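Local structure of cytosolic phospholipase A2 delta (Homo sapiens, 5IZ5) at residues V326-T332 with L670-F676; A336-T340 with N774-K778; P683-L687 with I730-F734; P735-F741 with R787-N792; D743-P747 with Y791-T795. The protein hydrolyses the sn-2 ester of glycerophospholipids in a calcium-dependent manner, with a preference for linoleate, releasing a free fatty acid and a lysophospholipid. The protein carries 3 engineered substitutions. The contacts are given in a common frame with arbitrary orientation. Residues are numbered along the deposited sequence.

Contact 1: residues V326-T332 with L670-F676; sequences VVGIMAT and LDLILSF
Two extended strands, 327-331 and 672-676, run parallel (axes 4.6 Å apart, 19° between directions) in the central mixed sheet of the catalytic alpha/beta domain. The register pairs V327 with L672, G328 with I673, I329 with L674, M330 with S675 and A331 with F676, at CA-CA distances of 4.7-4.9 Å. A ladder joins them: L672 N to V326 O 3.2 Å, G328 N to L672 O 2.9 Å, L674 N to G328 O 2.7 Å, M330 N to L674 O 2.9 Å, F676 N to M330 O 2.9 Å.

G328 is the hollow. L670 (chi1 m) drops its CD2 to 3.4 Å from G328 N, filling the space where a CB would clash with it. Beyond, M330 (t, t) lies along the same face, its CB 3.8 Å from I673 CG2. On the face of V327, I329 and L674, the bulky F676 (chi1 m), paired with small A331, sets its CE2 3.4 Å from I329 CG2. Helix 335-351 covers I329, L674 and F676.

At the N-terminal end of the pairing D671, kinked to phi/psi -100/-41, donates from its N to V326 O (2.9 Å). Mostly apolar residues line both faces; S675 on the M330 face is the polar exception, its OG bonded to H733. The one charged side chain, D671, accepts the V326 amide proton (V326 N to D671 OD2 2.8 Å).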
# COMPACT_ATOMS: atom_id res chain seq x y z
N VAL B 326 -8.01 3.31 25.42
CA VAL B 326 -8.07 3.46 23.97
C VAL B 326 -8.94 2.34 23.41
O VAL B 326 -8.61 1.16 23.52
CB VAL B 326 -6.66 3.44 23.35
CG1 VAL B 326 -6.73 3.60 21.83
CG2 VAL B 326 -5.80 4.55 23.95
N VAL B 327 -10.07 2.72 22.83
CA VAL B 327 -11.05 1.78 22.31
C VAL B 327 -11.08 1.86 20.78
O VAL B 327 -11.09 2.95 20.22
CB VAL B 327 -12.47 2.08 22.85
CG1 VAL B 327 -13.49 1.13 22.25
CG2 VAL B 327 -12.49 1.99 24.37
N GLY B 328 -11.09 0.70 20.13
CA GLY B 328 -11.14 0.63 18.68
C GLY B 328 -12.31 -0.21 18.18
O GLY B 328 -12.70 -1.18 18.83
N ILE B 329 -12.88 0.20 17.06
CA ILE B 329 -13.80 -0.63 16.29
C ILE B 329 -13.03 -1.18 15.11
O ILE B 329 -12.34 -0.42 14.43
CB ILE B 329 -14.95 0.18 15.67
CG1 ILE B 329 -15.91 0.70 16.74
CG2 ILE B 329 -15.74 -0.69 14.70
CD1 ILE B 329 -16.83 1.79 16.26
N MET B 330 -13.20 -2.47 14.84
CA MET B 330 -12.47 -3.15 13.78
C MET B 330 -13.47 -3.95 12.96
O MET B 330 -14.14 -4.84 13.48
CB MET B 330 -11.46 -4.05 14.47
CG MET B 330 -10.71 -5.09 13.68
SD MET B 330 -9.48 -5.82 14.78
CE MET B 330 -10.18 -7.43 15.23
N ALA B 331 -13.60 -3.60 11.68
CA ALA B 331 -14.59 -4.20 10.79
C ALA B 331 -13.88 -5.03 9.73
O ALA B 331 -12.78 -4.67 9.28
CB ALA B 331 -15.44 -3.12 10.15
N THR B 332 -14.52 -6.13 9.33
CA THR B 332 -13.99 -6.99 8.27
C THR B 332 -14.64 -6.61 6.95
O THR B 332 -15.42 -5.66 6.87
CB THR B 332 -14.30 -8.49 8.55
OG1 THR B 332 -15.71 -8.73 8.40
CG2 THR B 332 -13.85 -8.90 9.94
N LEU B 670 -3.96 -0.09 22.02
CA LEU B 670 -5.37 -0.40 22.23
C LEU B 670 -5.59 -1.23 23.48
O LEU B 670 -4.86 -2.19 23.75
CB LEU B 670 -6.00 -1.06 21.00
CG LEU B 670 -6.47 0.06 20.07
CD1 LEU B 670 -5.45 0.32 18.98
CD2 LEU B 670 -7.84 -0.24 19.50
N ASP B 671 -6.61 -0.83 24.23
CA ASP B 671 -7.02 -1.51 25.45
C ASP B 671 -8.22 -2.40 25.19
O ASP B 671 -8.29 -3.51 25.70
CB ASP B 671 -7.36 -0.48 26.53
CG ASP B 671 -6.17 0.38 26.89
OD1 ASP B 671 -5.15 -0.19 27.31
OD2 ASP B 671 -6.26 1.62 26.74
N LEU B 672 -9.17 -1.91 24.39
CA LEU B 672 -10.34 -2.67 24.01
C LEU B 672 -10.61 -2.55 22.52
O LEU B 672 -10.54 -1.45 21.97
CB LEU B 672 -11.57 -2.18 24.80
CG LEU B 672 -12.93 -2.76 24.39
CD1 LEU B 672 -12.98 -4.25 24.67
CD2 LEU B 672 -14.05 -2.04 25.13
N ILE B 673 -10.92 -3.67 21.87
CA ILE B 673 -11.31 -3.67 20.47
C ILE B 673 -12.67 -4.33 20.31
O ILE B 673 -12.86 -5.47 20.72
CB ILE B 673 -10.29 -4.43 19.59
CG1 ILE B 673 -8.91 -3.78 19.69
CG2 ILE B 673 -10.75 -4.46 18.14
CD1 ILE B 673 -7.78 -4.64 19.16
N LEU B 674 -13.61 -3.60 19.72
CA LEU B 674 -14.89 -4.18 19.33
C LEU B 674 -14.73 -4.70 17.92
O LEU B 674 -14.58 -3.91 16.98
CB LEU B 674 -16.02 -3.15 19.41
CG LEU B 674 -16.13 -2.36 20.73
CD1 LEU B 674 -17.34 -1.44 20.69
CD2 LEU B 674 -16.22 -3.30 21.93
N SER B 675 -14.73 -6.02 17.79
CA SER B 675 -14.50 -6.70 16.52
C SER B 675 -15.83 -7.07 15.88
O SER B 675 -16.56 -7.92 16.40
CB SER B 675 -13.68 -7.96 16.75
OG SER B 675 -13.67 -8.80 15.60
N PHE B 676 -16.14 -6.43 14.77
CA PHE B 676 -17.34 -6.74 14.02
C PHE B 676 -16.99 -7.62 12.81
O PHE B 676 -16.16 -7.23 11.98
CB PHE B 676 -18.04 -5.47 13.57
CG PHE B 676 -18.43 -4.55 14.70
CD1 PHE B 676 -19.10 -5.03 15.82
CD2 PHE B 676 -18.17 -3.19 14.63
CE1 PHE B 676 -19.48 -4.18 16.86
CE2 PHE B 676 -18.55 -2.34 15.66
CZ PHE B 676 -19.20 -2.83 16.77

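Contact 2: residues A336-T340 with N774-K778; sequences ARAMT and NMTYK. With SO4 (sulfate ion), chain M.
This contact belongs to a glycine-rich strand-turn-helix element: strand 327-331 passes through the substrate-binding G334 and G335 into helix 335-351, whose first turn is covered here by a loop leading into helix 779-794. R337 brings its side chain to about 9 Å from that of the nucleophile S365. Residues 336-340 are regular helix, with T340 N donating to A336 O (2.9 Å); T340, in rotamer m, folds back so that OG1 also reaches A336 O at 2.9 Å. Segment 774-778 has no regular structure, its nearest approach being A336 CA to M775 CA, 6.3 Å.

The small A336 suits this place because Y777 (chi1 m) lays its ring beside it, A336 CB being 4.0 Å from Y777 CZ, while T340 OG1 lies 3.6 Å from Y777 CE1. Y777 OH lies 3.0 Å from R337 N, at an angle too poor for a hydrogen bond. M775 (m, m, m) curls its SD to 4.2 Å from A336 CB. One water accepts from A336 N (2.7 Å) and donates to N774 O (2.9 Å). N774 (chi1 t) forms an Asx turn, accepting from T776 N at OD1 (3.0 Å). T776 OG1 donates to a sulfate, probably from the crystallisation liquor, whose O2 is very close at 2.4 Å.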
# COMPACT_ATOMS: atom_id res chain seq x y z
N ALA B 336 -21.59 -5.14 0.21
CA ALA B 336 -22.75 -4.41 0.71
C ALA B 336 -23.30 -4.98 2.02
O ALA B 336 -23.95 -4.26 2.78
CB ALA B 336 -23.86 -4.37 -0.33
N ARG B 337 -23.07 -6.27 2.25
CA ARG B 337 -23.46 -6.92 3.49
C ARG B 337 -22.72 -6.27 4.65
O ARG B 337 -23.35 -5.84 5.62
CB ARG B 337 -23.15 -8.42 3.43
CG ARG B 337 -23.48 -9.16 4.71
CD ARG B 337 -23.29 -10.67 4.57
NE ARG B 337 -22.21 -11.08 3.66
CZ ARG B 337 -20.90 -11.12 3.92
NH1 ARG B 337 -20.43 -10.73 5.09
NH2 ARG B 337 -20.06 -11.53 2.98
N ALA B 338 -21.39 -6.18 4.54
CA ALA B 338 -20.56 -5.51 5.54
C ALA B 338 -20.97 -4.05 5.69
O ALA B 338 -21.07 -3.55 6.80
CB ALA B 338 -19.08 -5.61 5.18
N MET B 339 -21.19 -3.37 4.57
CA MET B 339 -21.57 -1.95 4.60
C MET B 339 -22.85 -1.74 5.41
O MET B 339 -22.91 -0.89 6.30
CB MET B 339 -21.75 -1.41 3.19
CG MET B 339 -22.15 0.06 3.14
SD MET B 339 -22.60 0.67 1.51
CE MET B 339 -24.17 -0.18 1.23
N THR B 340 -23.88 -2.53 5.09
CA THR B 340 -25.19 -2.42 5.73
C THR B 340 -25.11 -2.73 7.22
O THR B 340 -25.56 -1.94 8.05
CB THR B 340 -26.21 -3.36 5.06
OG1 THR B 340 -26.38 -2.96 3.69
CG2 THR B 340 -27.58 -3.32 5.76
N ASN B 774 -23.92 -9.23 -4.51
CA ASN B 774 -25.23 -8.60 -4.64
C ASN B 774 -25.15 -7.14 -4.23
O ASN B 774 -24.72 -6.82 -3.13
CB ASN B 774 -26.30 -9.32 -3.83
CG ASN B 774 -27.70 -8.78 -4.08
OD1 ASN B 774 -27.93 -8.06 -5.05
ND2 ASN B 774 -28.63 -9.11 -3.20
N MET B 775 -25.59 -6.27 -5.14
CA MET B 775 -25.58 -4.83 -4.92
C MET B 775 -26.99 -4.24 -4.98
O MET B 775 -27.16 -3.03 -5.07
CB MET B 775 -24.67 -4.16 -5.97
CG MET B 775 -23.17 -4.32 -5.71
SD MET B 775 -22.56 -3.48 -4.23
CE MET B 775 -23.44 -1.92 -4.28
N THR B 776 -28.01 -5.10 -4.94
CA THR B 776 -29.40 -4.67 -4.92
C THR B 776 -30.13 -5.33 -3.76
O THR B 776 -30.36 -6.54 -3.77
CB THR B 776 -30.12 -5.01 -6.24
OG1 THR B 776 -29.30 -4.61 -7.34
CG2 THR B 776 -31.47 -4.30 -6.32
N TYR B 777 -30.46 -4.53 -2.75
CA TYR B 777 -31.17 -5.00 -1.57
C TYR B 777 -32.57 -4.42 -1.60
O TYR B 777 -32.73 -3.20 -1.70
CB TYR B 777 -30.47 -4.52 -0.30
CG TYR B 777 -29.23 -5.27 0.14
CD1 TYR B 777 -28.77 -5.16 1.44
CD2 TYR B 777 -28.51 -6.08 -0.74
CE1 TYR B 777 -27.63 -5.83 1.86
CE2 TYR B 777 -27.38 -6.75 -0.32
CZ TYR B 777 -26.94 -6.62 0.98
OH TYR B 777 -25.81 -7.29 1.39
N LYS B 778 -33.59 -5.27 -1.51
CA LYS B 778 -34.95 -4.80 -1.24
C LYS B 778 -34.93 -4.13 0.12
O LYS B 778 -34.26 -4.62 1.04
CB LYS B 778 -35.93 -5.97 -1.24
CG LYS B 778 -36.16 -6.58 -2.61
CD LYS B 778 -36.55 -8.05 -2.52
CE LYS B 778 -37.87 -8.26 -1.78
NZ LYS B 778 -38.37 -9.65 -1.95
S SO4 M . -31.35 -4.57 -10.42
O1 SO4 M . -32.62 -4.51 -9.66
O2 SO4 M . -30.22 -4.22 -9.53
O3 SO4 M . -31.16 -5.93 -10.96
O4 SO4 M . -31.39 -3.61 -11.54
O HOH W 1 -22.00 -6.10 -2.25

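Contact 3: residues P683-L687 with I730-F734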
# COMPACT_ATOMS: atom_id res chain seq x y z
N PRO B 683 -17.53 -17.49 11.50
CA PRO B 683 -17.46 -16.21 12.22
C PRO B 683 -16.21 -16.00 13.08
O PRO B 683 -15.95 -14.86 13.48
CB PRO B 683 -18.69 -16.26 13.13
CG PRO B 683 -19.05 -17.70 13.22
CD PRO B 683 -18.71 -18.27 11.89
N PHE B 684 -15.46 -17.06 13.39
CA PHE B 684 -14.23 -16.95 14.18
C PHE B 684 -12.97 -17.09 13.34
O PHE B 684 -11.87 -16.89 13.86
CB PHE B 684 -14.21 -17.99 15.30
CG PHE B 684 -15.39 -17.90 16.21
CD1 PHE B 684 -15.49 -16.88 17.14
CD2 PHE B 684 -16.40 -18.85 16.14
CE1 PHE B 684 -16.57 -16.80 17.98
CE2 PHE B 684 -17.49 -18.78 16.98
CZ PHE B 684 -17.58 -17.75 17.90
N GLU B 685 -13.13 -17.41 12.05
CA GLU B 685 -11.99 -17.68 11.18
C GLU B 685 -11.03 -16.50 11.13
O GLU B 685 -9.84 -16.65 11.40
CB GLU B 685 -12.48 -18.02 9.76
CG GLU B 685 -11.36 -18.32 8.76
CD GLU B 685 -11.86 -18.64 7.36
OE1 GLU B 685 -13.08 -18.86 7.14
OE2 GLU B 685 -11.01 -18.70 6.46
N ALA B 686 -11.57 -15.32 10.80
CA ALA B 686 -10.77 -14.11 10.70
C ALA B 686 -10.03 -13.84 12.01
O ALA B 686 -8.83 -13.59 11.98
CB ALA B 686 -11.63 -12.91 10.31
N LEU B 687 -10.74 -13.90 13.14
CA LEU B 687 -10.12 -13.63 14.45
C LEU B 687 -8.99 -14.61 14.74
O LEU B 687 -7.95 -14.22 15.27
CB LEU B 687 -11.14 -13.66 15.60
CG LEU B 687 -11.49 -12.34 16.31
CD1 LEU B 687 -12.36 -12.64 17.52
CD2 LEU B 687 -10.26 -11.57 16.75
N ILE B 730 -8.26 -6.33 25.14
CA ILE B 730 -9.51 -7.06 25.32
C ILE B 730 -10.27 -7.03 24.01
O ILE B 730 -10.38 -5.99 23.37
CB ILE B 730 -10.39 -6.41 26.42
CG1 ILE B 730 -9.66 -6.44 27.77
CG2 ILE B 730 -11.74 -7.12 26.53
CD1 ILE B 730 -10.26 -5.52 28.81
N LEU B 731 -10.82 -8.18 23.63
CA LEU B 731 -11.64 -8.29 22.42
C LEU B 731 -13.07 -8.71 22.71
O LEU B 731 -13.31 -9.73 23.35
CB LEU B 731 -11.00 -9.27 21.45
CG LEU B 731 -10.03 -8.58 20.50
CD1 LEU B 731 -8.71 -9.31 20.48
CD2 LEU B 731 -10.63 -8.47 19.10
N LEU B 732 -14.00 -7.91 22.21
CA LEU B 732 -15.41 -8.26 22.16
C LEU B 732 -15.76 -8.49 20.71
O LEU B 732 -15.71 -7.56 19.90
CB LEU B 732 -16.28 -7.14 22.73
CG LEU B 732 -16.99 -7.35 24.06
CD1 LEU B 732 -16.22 -8.24 25.01
CD2 LEU B 732 -17.28 -6.01 24.71
N HIS B 733 -16.12 -9.72 20.39
CA HIS B 733 -16.33 -10.15 19.02
C HIS B 733 -17.81 -10.35 18.72
O HIS B 733 -18.51 -11.07 19.45
CB HIS B 733 -15.58 -11.45 18.79
CG HIS B 733 -15.60 -11.92 17.37
ND1 HIS B 733 -14.93 -11.27 16.36
CD2 HIS B 733 -16.21 -12.98 16.80
CE1 HIS B 733 -15.12 -11.92 15.22
NE2 HIS B 733 -15.90 -12.96 15.46
N PHE B 734 -18.28 -9.73 17.64
CA PHE B 734 -19.68 -9.75 17.25
C PHE B 734 -19.84 -10.44 15.90
O PHE B 734 -19.74 -9.80 14.85
CB PHE B 734 -20.23 -8.33 17.16
CG PHE B 734 -20.15 -7.57 18.45
CD1 PHE B 734 -21.26 -7.44 19.27
CD2 PHE B 734 -18.95 -6.99 18.84
CE1 PHE B 734 -21.18 -6.74 20.46
CE2 PHE B 734 -18.86 -6.29 20.03
CZ PHE B 734 -19.98 -6.17 20.85
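P683 opens the segment just before helix 685-696, and its backbone is what matters: P683 O receives the NE2 proton of H733 at 2.7 Å, an in-plane hydrogen bond at the edge of the imidazole. A carbonyl ahead of the helix has no helical amide to answer it here, so a histidine reaching across from the strand suits the spot well. F684 follows, with its ring turned so that CD1 comes within 4.0 Å of H733 CD2; the two rings meet obliquely, their centroids 5.8 Å apart and their planes at 34°. E685 points away, as a charged residue on the exposed side of a helix should. L687, in the first turn of the helix, faces the strand squarely. Its CD1 lies over the face of the H733 ring, 3.5 Å from the centroid, in a CH-pi contact, and its CD2 touches L731 CD2 at 3.9 Å. The imidazole is therefore held on its edge by P683 O and covered over one face by leucine, while its ND1 is hydrogen-bonded to S675 OG.

L731 and H733 point toward the helix; L732 and F734 lie on the other side of strand 730-734, against helix 797-810. Strand 672-676, helix 685-696 and the parallel neighbour strand 730-734 form a beta-alpha-beta connection, elaborated by helix 708-712 and the antiparallel strand 718-720, whose F720 also packs on L687 and H733.

Contact 4: residues P735-F741 with R787-N792; sequences PLVNASF and RLSDYN
The shortest polar link joins S740 OG and Y791 OH, 2.5 Å apart, a very short hydrogen bond in which either may be donor; S740 OG also meets E716. Next, N792 (chi1 m) donates from ND2 to V737 O (3.0 Å), an amide side chain serving a carbonyl of an irregular chain. N792 OD1 accepts from a water (2.9 Å) that takes protons from A739 N (2.8 Å) and F741 N (3.1 Å). A second water bridges P735 O (2.8 Å) and, weakly, N792 ND2 (3.3 Å).

Outward lies apolar packing. Irregular loop 735-741 wraps helix 779-794, of which 787-792 is a regular part, nearest at F741-L788 (CA-CA 6.4 Å). F741 (chi1 t) puts its ring face over L788 CA, 3.8 Å from the centroid, and its CD1 3.4 Å from Y791 CG. L788 (t, p) sends CD1 to F741 CB (3.5 Å) and CD2 to L736 CD1 (4.4 Å). Leaving strand 730-734, the loop thus lies along helix 779-794, while L736 (chi1 t) reaches R337 and S341 of helix 335-351.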
# COMPACT_ATOMS: atom_id res chain seq x y z
N PRO B 735 -20.10 -11.76 15.91
CA PRO B 735 -20.30 -12.44 14.64
C PRO B 735 -21.64 -12.10 14.01
O PRO B 735 -22.57 -11.66 14.70
CB PRO B 735 -20.25 -13.92 15.03
CG PRO B 735 -20.67 -13.96 16.45
CD PRO B 735 -20.22 -12.67 17.06
N LEU B 736 -21.73 -12.28 12.70
CA LEU B 736 -22.98 -12.02 12.00
C LEU B 736 -23.89 -13.24 12.17
O LEU B 736 -23.76 -14.23 11.46
CB LEU B 736 -22.74 -11.72 10.53
CG LEU B 736 -23.98 -11.34 9.71
CD1 LEU B 736 -24.73 -10.16 10.31
CD2 LEU B 736 -23.55 -11.02 8.29
N VAL B 737 -24.79 -13.16 13.14
CA VAL B 737 -25.65 -14.29 13.49
C VAL B 737 -27.03 -13.79 13.91
O VAL B 737 -27.15 -12.76 14.56
CB VAL B 737 -25.00 -15.14 14.61
CG1 VAL B 737 -24.93 -14.38 15.93
CG2 VAL B 737 -25.75 -16.46 14.79
N ASN B 738 -28.06 -14.52 13.51
CA ASN B 738 -29.42 -14.25 13.95
C ASN B 738 -29.75 -15.23 15.06
O ASN B 738 -30.19 -16.35 14.80
CB ASN B 738 -30.40 -14.41 12.78
CG ASN B 738 -31.82 -13.98 13.13
OD1 ASN B 738 -32.05 -13.33 14.15
ND2 ASN B 738 -32.77 -14.32 12.28
N ALA B 739 -29.51 -14.83 16.31
CA ALA B 739 -29.79 -15.69 17.46
C ALA B 739 -31.06 -15.20 18.17
O ALA B 739 -32.16 -15.45 17.69
CB ALA B 739 -28.60 -15.73 18.40
N SER B 740 -30.91 -14.46 19.27
CA SER B 740 -32.06 -14.06 20.07
C SER B 740 -32.98 -13.10 19.31
O SER B 740 -34.15 -12.98 19.64
CB SER B 740 -31.60 -13.46 21.41
OG SER B 740 -31.35 -12.07 21.30
N PHE B 741 -32.44 -12.43 18.29
CA PHE B 741 -33.21 -11.50 17.45
C PHE B 741 -34.38 -12.16 16.73
O PHE B 741 -35.32 -11.47 16.35
CB PHE B 741 -32.29 -10.85 16.40
CG PHE B 741 -32.95 -9.77 15.57
CD1 PHE B 741 -33.26 -8.54 16.12
CD2 PHE B 741 -33.24 -9.98 14.22
CE1 PHE B 741 -33.85 -7.54 15.37
CE2 PHE B 741 -33.82 -8.98 13.46
CZ PHE B 741 -34.13 -7.76 14.03
N ARG B 787 -31.29 -3.86 11.34
CA ARG B 787 -31.91 -3.94 12.67
C ARG B 787 -31.34 -5.11 13.48
O ARG B 787 -31.16 -4.99 14.68
CB ARG B 787 -33.43 -4.04 12.58
CG ARG B 787 -34.13 -2.79 12.07
CD ARG B 787 -35.57 -2.68 12.57
NE ARG B 787 -36.26 -1.53 11.99
CZ ARG B 787 -37.06 -1.56 10.92
NH1 ARG B 787 -37.31 -2.69 10.26
NH2 ARG B 787 -37.62 -0.43 10.50
N LEU B 788 -31.05 -6.22 12.81
CA LEU B 788 -30.35 -7.33 13.45
C LEU B 788 -29.03 -6.87 14.05
O LEU B 788 -28.72 -7.17 15.20
CB LEU B 788 -30.08 -8.46 12.45
CG LEU B 788 -29.13 -9.56 12.92
CD1 LEU B 788 -29.67 -10.26 14.16
CD2 LEU B 788 -28.88 -10.57 11.81
N SER B 789 -28.24 -6.16 13.24
CA SER B 789 -26.92 -5.69 13.66
C SER B 789 -27.05 -4.74 14.84
O SER B 789 -26.33 -4.86 15.83
CB SER B 789 -26.22 -4.99 12.49
OG SER B 789 -26.13 -5.83 11.36
N ASP B 790 -27.96 -3.78 14.72
CA ASP B 790 -28.28 -2.85 15.79
C ASP B 790 -28.64 -3.59 17.08
O ASP B 790 -28.09 -3.32 18.15
CB ASP B 790 -29.43 -1.95 15.34
CG ASP B 790 -29.86 -0.95 16.39
OD1 ASP B 790 -29.07 -0.65 17.31
OD2 ASP B 790 -30.99 -0.44 16.28
N TYR B 791 -29.56 -4.54 16.95
CA TYR B 791 -30.01 -5.33 18.09
C TYR B 791 -28.87 -6.09 18.76
O TYR B 791 -28.73 -6.03 19.98
CB TYR B 791 -31.10 -6.31 17.64
CG TYR B 791 -31.50 -7.29 18.71
CD1 TYR B 791 -32.55 -7.00 19.59
CD2 TYR B 791 -30.84 -8.49 18.86
CE1 TYR B 791 -32.92 -7.90 20.57
CE2 TYR B 791 -31.20 -9.39 19.83
CZ TYR B 791 -32.24 -9.09 20.69
OH TYR B 791 -32.60 -9.99 21.67
N ASN B 792 -28.07 -6.80 17.97
CA ASN B 792 -26.97 -7.61 18.49
C ASN B 792 -25.98 -6.83 19.34
O ASN B 792 -25.41 -7.37 20.29
CB ASN B 792 -26.20 -8.30 17.36
CG ASN B 792 -26.97 -9.44 16.75
OD1 ASN B 792 -28.10 -9.73 17.14
ND2 ASN B 792 -26.35 -10.11 15.79
O HOH W 2 -23.19 -9.93 16.78
O HOH W 3 -29.47 -12.26 17.52

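Contact 5: residues D743-P747 with Y791-T795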
# COMPACT_ATOMS: atom_id res chain seq x y z
N ASP B 743 -36.59 -13.94 18.05
CA ASP B 743 -37.72 -13.84 18.98
C ASP B 743 -38.01 -12.41 19.42
O ASP B 743 -39.17 -12.04 19.61
CB ASP B 743 -37.47 -14.69 20.23
CG ASP B 743 -37.09 -16.12 19.92
OD1 ASP B 743 -37.71 -16.71 19.01
OD2 ASP B 743 -36.17 -16.64 20.58
N HIS B 744 -36.95 -11.61 19.58
CA HIS B 744 -37.05 -10.31 20.26
C HIS B 744 -36.89 -9.14 19.31
O HIS B 744 -35.97 -9.12 18.49
CB HIS B 744 -35.98 -10.22 21.36
CG HIS B 744 -35.99 -11.38 22.30
ND1 HIS B 744 -35.59 -12.63 21.91
CD2 HIS B 744 -36.35 -11.48 23.60
CE1 HIS B 744 -35.70 -13.47 22.93
NE2 HIS B 744 -36.16 -12.79 23.97
N SER B 745 -37.79 -8.17 19.42
CA SER B 745 -37.73 -6.94 18.63
C SER B 745 -36.80 -5.91 19.26
O SER B 745 -36.42 -4.93 18.62
CB SER B 745 -39.11 -6.32 18.51
OG SER B 745 -39.56 -5.84 19.76
N ALA B 746 -36.49 -6.10 20.54
CA ALA B 746 -35.59 -5.23 21.27
C ALA B 746 -35.02 -6.00 22.45
O ALA B 746 -35.58 -7.03 22.83
CB ALA B 746 -36.32 -3.98 21.73
N PRO B 747 -33.90 -5.53 23.02
CA PRO B 747 -33.28 -6.22 24.15
C PRO B 747 -34.28 -6.54 25.26
O PRO B 747 -34.86 -5.63 25.87
CB PRO B 747 -32.22 -5.21 24.63
CG PRO B 747 -31.92 -4.35 23.44
CD PRO B 747 -33.07 -4.43 22.50
N TYR B 791 -29.56 -4.54 16.95
CA TYR B 791 -30.01 -5.33 18.09
C TYR B 791 -28.87 -6.09 18.76
O TYR B 791 -28.73 -6.03 19.98
CB TYR B 791 -31.10 -6.31 17.64
CG TYR B 791 -31.50 -7.29 18.71
CD1 TYR B 791 -32.55 -7.00 19.59
CD2 TYR B 791 -30.84 -8.49 18.86
CE1 TYR B 791 -32.92 -7.90 20.57
CE2 TYR B 791 -31.20 -9.39 19.83
CZ TYR B 791 -32.24 -9.09 20.69
OH TYR B 791 -32.60 -9.99 21.67
N ASN B 792 -28.07 -6.80 17.97
CA ASN B 792 -26.97 -7.61 18.49
C ASN B 792 -25.98 -6.83 19.34
O ASN B 792 -25.41 -7.37 20.29
CB ASN B 792 -26.20 -8.30 17.36
CG ASN B 792 -26.97 -9.44 16.75
OD1 ASN B 792 -28.10 -9.73 17.14
ND2 ASN B 792 -26.35 -10.11 15.79
N VAL B 793 -25.77 -5.56 19.01
CA VAL B 793 -24.90 -4.72 19.81
C VAL B 793 -25.64 -4.20 21.05
O VAL B 793 -25.10 -4.23 22.15
CB VAL B 793 -24.30 -3.57 18.98
CG1 VAL B 793 -23.67 -2.50 19.87
CG2 VAL B 793 -23.26 -4.12 18.01
N GLN B 794 -26.88 -3.73 20.87
CA GLN B 794 -27.67 -3.23 22.00
C GLN B 794 -27.86 -4.29 23.09
O GLN B 794 -27.63 -4.02 24.27
CB GLN B 794 -29.02 -2.69 21.54
CG GLN B 794 -28.95 -1.24 21.08
CD GLN B 794 -30.27 -0.72 20.55
OE1 GLN B 794 -31.24 -1.46 20.42
NE2 GLN B 794 -30.30 0.56 20.23
N THR B 795 -28.23 -5.50 22.69
CA THR B 795 -28.36 -6.60 23.64
C THR B 795 -27.05 -6.98 24.34
O THR B 795 -27.07 -7.71 25.32
CB THR B 795 -28.93 -7.86 22.97
OG1 THR B 795 -29.52 -8.70 23.97
CG2 THR B 795 -27.83 -8.60 22.26
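Y791 sets the edge of its ring against the backbone where A746 joins P747: its CE1 is 3.4 Å from A746 C, which lies near the ring plane, and 3.5 Å from P747 N. The proline ring extends the overlap, with P747 CD 3.9 Å from Y791 CD1. At the far end of the ring, Y791 OH is 3.4 Å from H744 CB, while that hydroxyl is hydrogen-bonded to S740 OG and H744 ND1 to S740 O, so the polar ends of both residues are tied to one serine. The segments meet by packing alone; tyrosine suits the place because its ring packs against the backbone while its hydroxyl reaches S740. The chain turns a corner at S745, and the bend brings the following residues against the last part of helix 779-794, where T795 N donates to Y791 O at 2.8 Å. P747, rigid and lacking an amide proton, lies across that part: its CG is 3.8 Å from Q794 CB and 3.9 Å from T795 N. A746 directs its methyl away from the helix.

How the contacts relate
Contacts 1 and 3 share one sheet, strand 672-676 lying between 327-331 and 730-734, with a probable hydrogen bond from S675 N to L732 O (2.8 Å) and F676 CE1 3.5 Å from F734 CD2. Segment 336-340 of contact 2 follows segment 326-332 of contact 1 through G334 and G335, while their second segments lie far on in the chain; the side chains of T332 and R337 lie about 8 and 9 Å from that of the nucleophile S365. R337 CD touches L736 CD2 (3.7 Å), linking contact 2 to contact 4, and P683 CB meets P735 CB (3.4 Å), linking 3 to 4. Contacts 4 and 5 share Y791 and N792; contact 5 lies away from the active site.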